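Local coordinates for YjbQ family protein (Aeropyrum pernix, PDB 2P6H) that is of unknown function, belongs to the UPF0047 (YjbQ) family and assembles as a trimer of identical subunits, at residues V48-A53 with T110-L115; D81-A86 with E118-R123. All coordinates share one frame; numbering follows the deposited sequence.

Overall arrangement
Interactions 1 and 2 sit about 21 Å apart, centre to centre, on opposite sides of the chain's centre. They share strand 113-118: in interaction 1 its start pairs with strand 46-51, and in interaction 2 the loop after it meets the start of helix 84-93. Centred nearer the middle of the chain (about 9 Å from it, against about 14 Å), interaction 1 includes exposed Trp111 and Arg113; all five touching residues of interaction 2 are buried. Backbone hydrogen bonds of an antiparallel sheet hold interaction 1, with mostly aliphatic, some polar side chains on its faces and a second subunit bonding Asn51 and Gln112. Interaction 2 joins loop to helix mainly through side chains, one reaching a backbone carbonyl.

Interaction 1: residues V48-A53 with T110-L115; sequences VAVNEA and TWQRIL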
loop_
_atom_site.group_PDB
_atom_site.type_symbol
_atom_site.label_atom_id
_atom_site.label_comp_id
_atom_site.label_asym_id
_atom_site.label_seq_id
_atom_site.Cartn_x
_atom_site.Cartn_y
_atom_site.Cartn_z
ATOM N N VAL A 48 -8.387 -3.794 -1.565
ATOM C CA VAL A 48 -8.020 -4.306 -2.880
ATOM C C VAL A 48 -6.550 -4.623 -2.895
ATOM O O VAL A 48 -5.728 -3.905 -2.347
ATOM C CB VAL A 48 -8.285 -3.269 -3.978
ATOM C CG1 VAL A 48 -7.736 -1.908 -3.559
ATOM C CG2 VAL A 48 -7.580 -3.699 -5.260
ATOM N N ALA A 49 -6.255 -5.766 -3.514
ATOM C CA ALA A 49 -4.893 -6.208 -3.613
ATOM C C ALA A 49 -4.612 -6.681 -5.020
ATOM O O ALA A 49 -5.512 -6.907 -5.818
ATOM C CB ALA A 49 -4.740 -7.375 -2.663
ATOM N N VAL A 50 -3.343 -6.868 -5.325
ATOM C CA VAL A 50 -2.963 -7.416 -6.616
ATOM C C VAL A 50 -2.153 -8.653 -6.416
ATOM O O VAL A 50 -1.108 -8.648 -5.779
ATOM C CB VAL A 50 -2.067 -6.436 -7.344
ATOM C CG1 VAL A 50 -1.541 -7.072 -8.629
ATOM C CG2 VAL A 50 -2.847 -5.181 -7.689
ATOM N N ASN A 51 -2.669 -9.765 -6.927
ATOM C CA ASN A 51 -1.939 -11.023 -6.843
ATOM C C ASN A 51 -2.593 -12.059 -7.749
ATOM O O ASN A 51 -3.387 -11.743 -8.625
ATOM C CB ASN A 51 -1.955 -11.506 -5.382
ATOM C CG ASN A 51 -0.679 -12.258 -5.050
ATOM O OD1 ASN A 51 -0.543 -13.451 -5.309
ATOM N ND2 ASN A 51 0.273 -11.525 -4.449
ATOM N N GLU A 52 -2.216 -13.323 -7.575
ATOM C CA GLU A 52 -2.696 -14.403 -8.437
ATOM C C GLU A 52 -4.093 -14.892 -8.071
ATOM O O GLU A 52 -4.386 -15.153 -6.897
ATOM C CB GLU A 52 -1.709 -15.579 -8.393
ATOM C CG GLU A 52 -1.849 -16.538 -9.560
ATOM C CD GLU A 52 -0.778 -17.636 -9.580
ATOM O OE1 GLU A 52 0.337 -17.430 -9.022
ATOM O OE2 GLU A 52 -1.051 -18.703 -10.176
ATOM N N ALA A 53 -4.952 -15.022 -9.079
ATOM C CA ALA A 53 -6.323 -15.477 -8.846
ATOM C C ALA A 53 -6.426 -17.015 -8.903
ATOM O O ALA A 53 -7.260 -17.583 -9.595
ATOM C CB ALA A 53 -7.259 -14.803 -9.880
ATOM N N THR A 110 2.320 -11.004 -15.652
ATOM C CA THR A 110 1.628 -12.173 -16.245
ATOM C C THR A 110 0.642 -12.835 -15.308
ATOM O O THR A 110 -0.466 -13.195 -15.683
ATOM C CB THR A 110 2.629 -13.250 -16.571
ATOM O OG1 THR A 110 3.685 -12.684 -17.351
ATOM C CG2 THR A 110 1.958 -14.360 -17.386
ATOM N N TRP A 111 0.981 -12.991 -14.033
ATOM C CA TRP A 111 0.082 -13.644 -13.079
ATOM C C TRP A 111 -0.626 -12.710 -12.101
ATOM O O TRP A 111 -1.277 -13.174 -11.165
ATOM C CB TRP A 111 0.868 -14.702 -12.298
ATOM C CG TRP A 111 1.795 -15.477 -13.187
ATOM C CD1 TRP A 111 3.157 -15.400 -13.222
ATOM C CD2 TRP A 111 1.414 -16.356 -14.247
ATOM N NE1 TRP A 111 3.651 -16.170 -14.247
ATOM C CE2 TRP A 111 2.601 -16.769 -14.893
ATOM C CE3 TRP A 111 0.184 -16.829 -14.718
ATOM C CZ2 TRP A 111 2.593 -17.637 -15.991
ATOM C CZ3 TRP A 111 0.178 -17.695 -15.815
ATOM C CH2 TRP A 111 1.378 -18.087 -16.436
ATOM N N GLN A 112 -0.497 -11.401 -12.309
ATOM C CA GLN A 112 -1.143 -10.427 -11.427
ATOM C C GLN A 112 -2.583 -10.153 -11.833
ATOM O O GLN A 112 -2.894 -9.997 -13.015
ATOM C CB GLN A 112 -0.376 -9.099 -11.421
ATOM C CG GLN A 112 1.025 -9.187 -10.828
ATOM C CD GLN A 112 1.716 -7.830 -10.738
ATOM O OE1 GLN A 112 1.631 -7.009 -11.654
ATOM N NE2 GLN A 112 2.418 -7.599 -9.631
ATOM N N ARG A 113 -3.459 -10.091 -10.838
ATOM C CA ARG A 113 -4.853 -9.801 -11.062
ATOM C C ARG A 113 -5.346 -8.865 -9.979
ATOM O O ARG A 113 -4.786 -8.781 -8.893
ATOM C CB ARG A 113 -5.629 -11.117 -11.008
ATOM C CG ARG A 113 -5.174 -12.105 -12.083
ATOM C CD ARG A 113 -6.001 -11.974 -13.368
ATOM N NE ARG A 113 -5.531 -12.921 -14.384
ATOM C CZ ARG A 113 -6.425 -13.803 -14.867
ATOM N NH1 ARG A 113 -7.672 -13.792 -14.426
ATOM N NH2 ARG A 113 -6.050 -14.685 -15.797
ATOM N N ILE A 114 -6.408 -8.125 -10.264
ATOM C CA ILE A 114 -6.982 -7.180 -9.318
ATOM C C ILE A 114 -7.978 -7.904 -8.451
ATOM O O ILE A 114 -9.026 -8.349 -8.901
ATOM C CB ILE A 114 -7.694 -6.031 -10.061
ATOM C CG1 ILE A 114 -6.710 -5.341 -11.008
ATOM C CG2 ILE A 114 -8.185 -4.982 -9.045
ATOM C CD1 ILE A 114 -7.229 -4.353 -12.052
ATOM N N LEU A 115 -7.666 -8.019 -7.169
ATOM C CA LEU A 115 -8.530 -8.756 -6.261
ATOM C C LEU A 115 -9.261 -7.896 -5.240
ATOM O O LEU A 115 -8.646 -7.114 -4.516
ATOM C CB LEU A 115 -7.701 -9.803 -5.508
ATOM C CG LEU A 115 -6.847 -10.706 -6.411
ATOM C CD1 LEU A 115 -5.985 -11.624 -5.578
ATOM C CD2 LEU A 115 -7.760 -11.520 -7.325
HETATM O O HOH W 1 1.380 -8.510 -7.104
#
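Residues 48-51 and 113-115 pair as antiparallel strands, the end of strand 46-51 beside the start of strand 113-118 in the small three-stranded sheet; 52-53 and 111-112 are flanking loop. The axes of these short strands come within 4.7 Å, their directions 151° apart. Ala49 and Leu115 are a hydrogen-bonded pair, Ala49 N giving to Leu115 O at 2.9 Å and Leu115 N to Ala49 O, both nearly straight. Asn51 and Arg113 form the next such pair, more bent: Arg113 N meets Asn51 O at 2.8 Å with an N-H...O angle of 133°, the donor tilted from the carbonyl plane. Val50 and Ile114 are the non-hydrogen-bonded pair between.

On the face of Ala49, Asn51, Arg113 and Leu115, the leucine contributes the largest share. Its CG is anti to the carbonyl carbon (chi1 -51°), and its methyls divide the work, CD1 lying 4.0 Å from Asn51 CB and CD2 4.2 Å from Ala53 CB. On the other side, Val50 CG1 rests 3.6 Å from Gln112 CB. Gln112 OE1 takes the N-H of Gly109; NE2 gives to a water 2.8 Å from Val50 O and to Val41 O of the second subunit. Asn51 OD1 takes the N-H of Glu52 and also bonds His87 ND1, and Asn51 ND2 bonds Thr44 O, both residues of the second subunit; Arg113 turns its guanidinium to Asp18 of its own chain. The arrangement is typical of an antiparallel beta-sheet whose outermost strand within the chain lies at a subunit interface.

Interaction 2: residues D81-A86 with E118-R123; sequences DVNAHA and EMDGPR
Asn83 and Asp120 meet where the N-terminus of helix 84-93, with Asn83 at its N-cap position, packs on the loop between strands 113-118 and 124-133. The Asn83 side chain makes no capping bond; with CG between backbone N and carbonyl carbon (chi1 53°), its amide is turned across to the 118-123 loop, where ND2 gives a straight bond of 2.9 Å to Asp120 OD2. The oxygen lies in the amide plane, yet ND2 comes from above the carboxylate plane, the two planes being 75° apart. Next, His85 sends NE2 to Met119 O at 2.8 Å, in the plane of that carbonyl but tilted from the imidazole plane. Ala86 closes the contact, CB against Met119 CB at 3.5 Å, while Ile65 of helix 55-69 also touches Met119.

Asp120 OD2 takes a second donor, Arg123 NH2, in a 3.0 Å salt bridge that reaches it from the opposite face to Asn83 ND2. An alanine in place of Asp120 would probably leave the Asn83 amide and the Arg123 guanidinium without their shared acceptor, each freer to turn. The aspartate's own backbone is gripped as well: Asp120 N bonds Glu118 OE1 at 2.8 Å, from above that carboxylate plane.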
loop_
_atom_site.group_PDB
_atom_site.type_symbol
_atom_site.label_atom_id
_atom_site.label_comp_id
_atom_site.label_asym_id
_atom_site.label_seq_id
_atom_site.Cartn_x
_atom_site.Cartn_y
_atom_site.Cartn_z
ATOM N N ASP A 81 -19.290 -2.253 17.217
ATOM C CA ASP A 81 -19.772 -3.039 16.082
ATOM C C ASP A 81 -19.082 -4.398 16.124
ATOM O O ASP A 81 -18.375 -4.699 17.077
ATOM C CB ASP A 81 -19.408 -2.281 14.787
ATOM C CG ASP A 81 -20.348 -2.612 13.630
ATOM O OD1 ASP A 81 -21.011 -3.661 13.666
ATOM O OD2 ASP A 81 -20.391 -1.824 12.673
ATOM N N VAL A 82 -19.270 -5.218 15.097
ATOM C CA VAL A 82 -18.627 -6.560 15.113
ATOM C C VAL A 82 -17.656 -6.791 13.963
ATOM O O VAL A 82 -17.267 -7.910 13.657
ATOM C CB VAL A 82 -19.680 -7.651 15.000
ATOM C CG1 VAL A 82 -20.629 -7.579 16.193
ATOM C CG2 VAL A 82 -20.472 -7.471 13.717
ATOM N N ASN A 83 -17.194 -5.726 13.315
ATOM C CA ASN A 83 -16.283 -5.880 12.168
ATOM C C ASN A 83 -14.866 -5.307 12.411
ATOM O O ASN A 83 -14.164 -4.905 11.493
ATOM C CB ASN A 83 -16.925 -5.272 10.902
ATOM C CG ASN A 83 -17.375 -3.841 11.126
ATOM O OD1 ASN A 83 -16.998 -3.186 12.092
ATOM N ND2 ASN A 83 -18.209 -3.355 10.189
ATOM N N ALA A 84 -14.400 -5.270 13.656
ATOM C CA ALA A 84 -13.077 -4.725 13.942
ATOM C C ALA A 84 -11.998 -5.347 13.045
ATOM O O ALA A 84 -11.170 -4.636 12.462
ATOM C CB ALA A 84 -12.728 -4.953 15.416
ATOM N N HIS A 85 -12.021 -6.673 12.935
ATOM C CA HIS A 85 -11.048 -7.404 12.128
ATOM C C HIS A 85 -10.962 -6.902 10.684
ATOM O O HIS A 85 -9.876 -6.871 10.094
ATOM C CB HIS A 85 -11.397 -8.892 12.099
ATOM C CG HIS A 85 -12.593 -9.205 11.257
ATOM N ND1 HIS A 85 -13.884 -9.033 11.708
ATOM C CD2 HIS A 85 -12.697 -9.602 9.963
ATOM C CE1 HIS A 85 -14.730 -9.307 10.732
ATOM N NE2 HIS A 85 -14.034 -9.655 9.660
ATOM N N ALA A 86 -12.104 -6.534 10.109
ATOM C CA ALA A 86 -12.124 -6.053 8.724
ATOM C C ALA A 86 -11.377 -4.724 8.587
ATOM O O ALA A 86 -10.651 -4.485 7.631
ATOM C CB ALA A 86 -13.585 -5.897 8.255
ATOM N N GLU A 118 -13.068 -8.810 0.427
ATOM C CA GLU A 118 -14.205 -8.538 1.317
ATOM C C GLU A 118 -13.920 -9.124 2.702
ATOM O O GLU A 118 -13.527 -10.290 2.821
ATOM C CB GLU A 118 -15.481 -9.175 0.744
ATOM C CG GLU A 118 -16.716 -9.099 1.640
ATOM C CD GLU A 118 -17.139 -7.670 1.937
ATOM O OE1 GLU A 118 -16.532 -7.040 2.832
ATOM O OE2 GLU A 118 -18.070 -7.171 1.272
ATOM N N MET A 119 -14.111 -8.324 3.747
ATOM C CA MET A 119 -13.868 -8.807 5.098
ATOM C C MET A 119 -15.087 -8.624 6.002
ATOM O O MET A 119 -15.068 -9.016 7.174
ATOM C CB MET A 119 -12.628 -8.120 5.684
ATOM C CG MET A 119 -11.357 -8.545 4.946
ATOM S SD MET A 119 -9.864 -7.652 5.367
ATOM C CE MET A 119 -9.979 -6.256 4.251
ATOM N N ASP A 120 -16.149 -8.047 5.445
ATOM C CA ASP A 120 -17.392 -7.835 6.205
ATOM C C ASP A 120 -18.611 -8.073 5.314
ATOM O O ASP A 120 -19.575 -7.318 5.316
ATOM C CB ASP A 120 -17.415 -6.394 6.772
ATOM C CG ASP A 120 -18.526 -6.214 7.828
ATOM O OD1 ASP A 120 -18.858 -7.204 8.483
ATOM O OD2 ASP A 120 -19.032 -5.105 7.971
ATOM N N GLY A 121 -18.574 -9.150 4.536
ATOM C CA GLY A 121 -19.697 -9.473 3.678
ATOM C C GLY A 121 -20.752 -10.276 4.424
ATOM O O GLY A 121 -20.578 -10.563 5.603
ATOM N N PRO A 122 -21.857 -10.654 3.764
ATOM C CA PRO A 122 -22.138 -10.354 2.354
ATOM C C PRO A 122 -22.662 -8.932 2.186
ATOM O O PRO A 122 -23.541 -8.490 2.930
ATOM C CB PRO A 122 -23.188 -11.391 1.993
ATOM C CG PRO A 122 -23.974 -11.641 3.236
ATOM C CD PRO A 122 -22.908 -11.520 4.327
ATOM N N ARG A 123 -22.106 -8.215 1.216
ATOM C CA ARG A 123 -22.512 -6.827 0.961
ATOM C C ARG A 123 -22.407 -6.477 -0.524
ATOM O O ARG A 123 -21.733 -7.140 -1.301
ATOM C CB ARG A 123 -21.592 -5.869 1.731
ATOM C CG ARG A 123 -21.795 -5.848 3.245
ATOM C CD ARG A 123 -20.976 -4.720 3.885
ATOM N NE ARG A 123 -20.923 -4.822 5.351
ATOM C CZ ARG A 123 -21.969 -4.381 6.083
ATOM N NH1 ARG A 123 -23.063 -3.894 5.518
ATOM N NH2 ARG A 123 -21.894 -4.451 7.423
#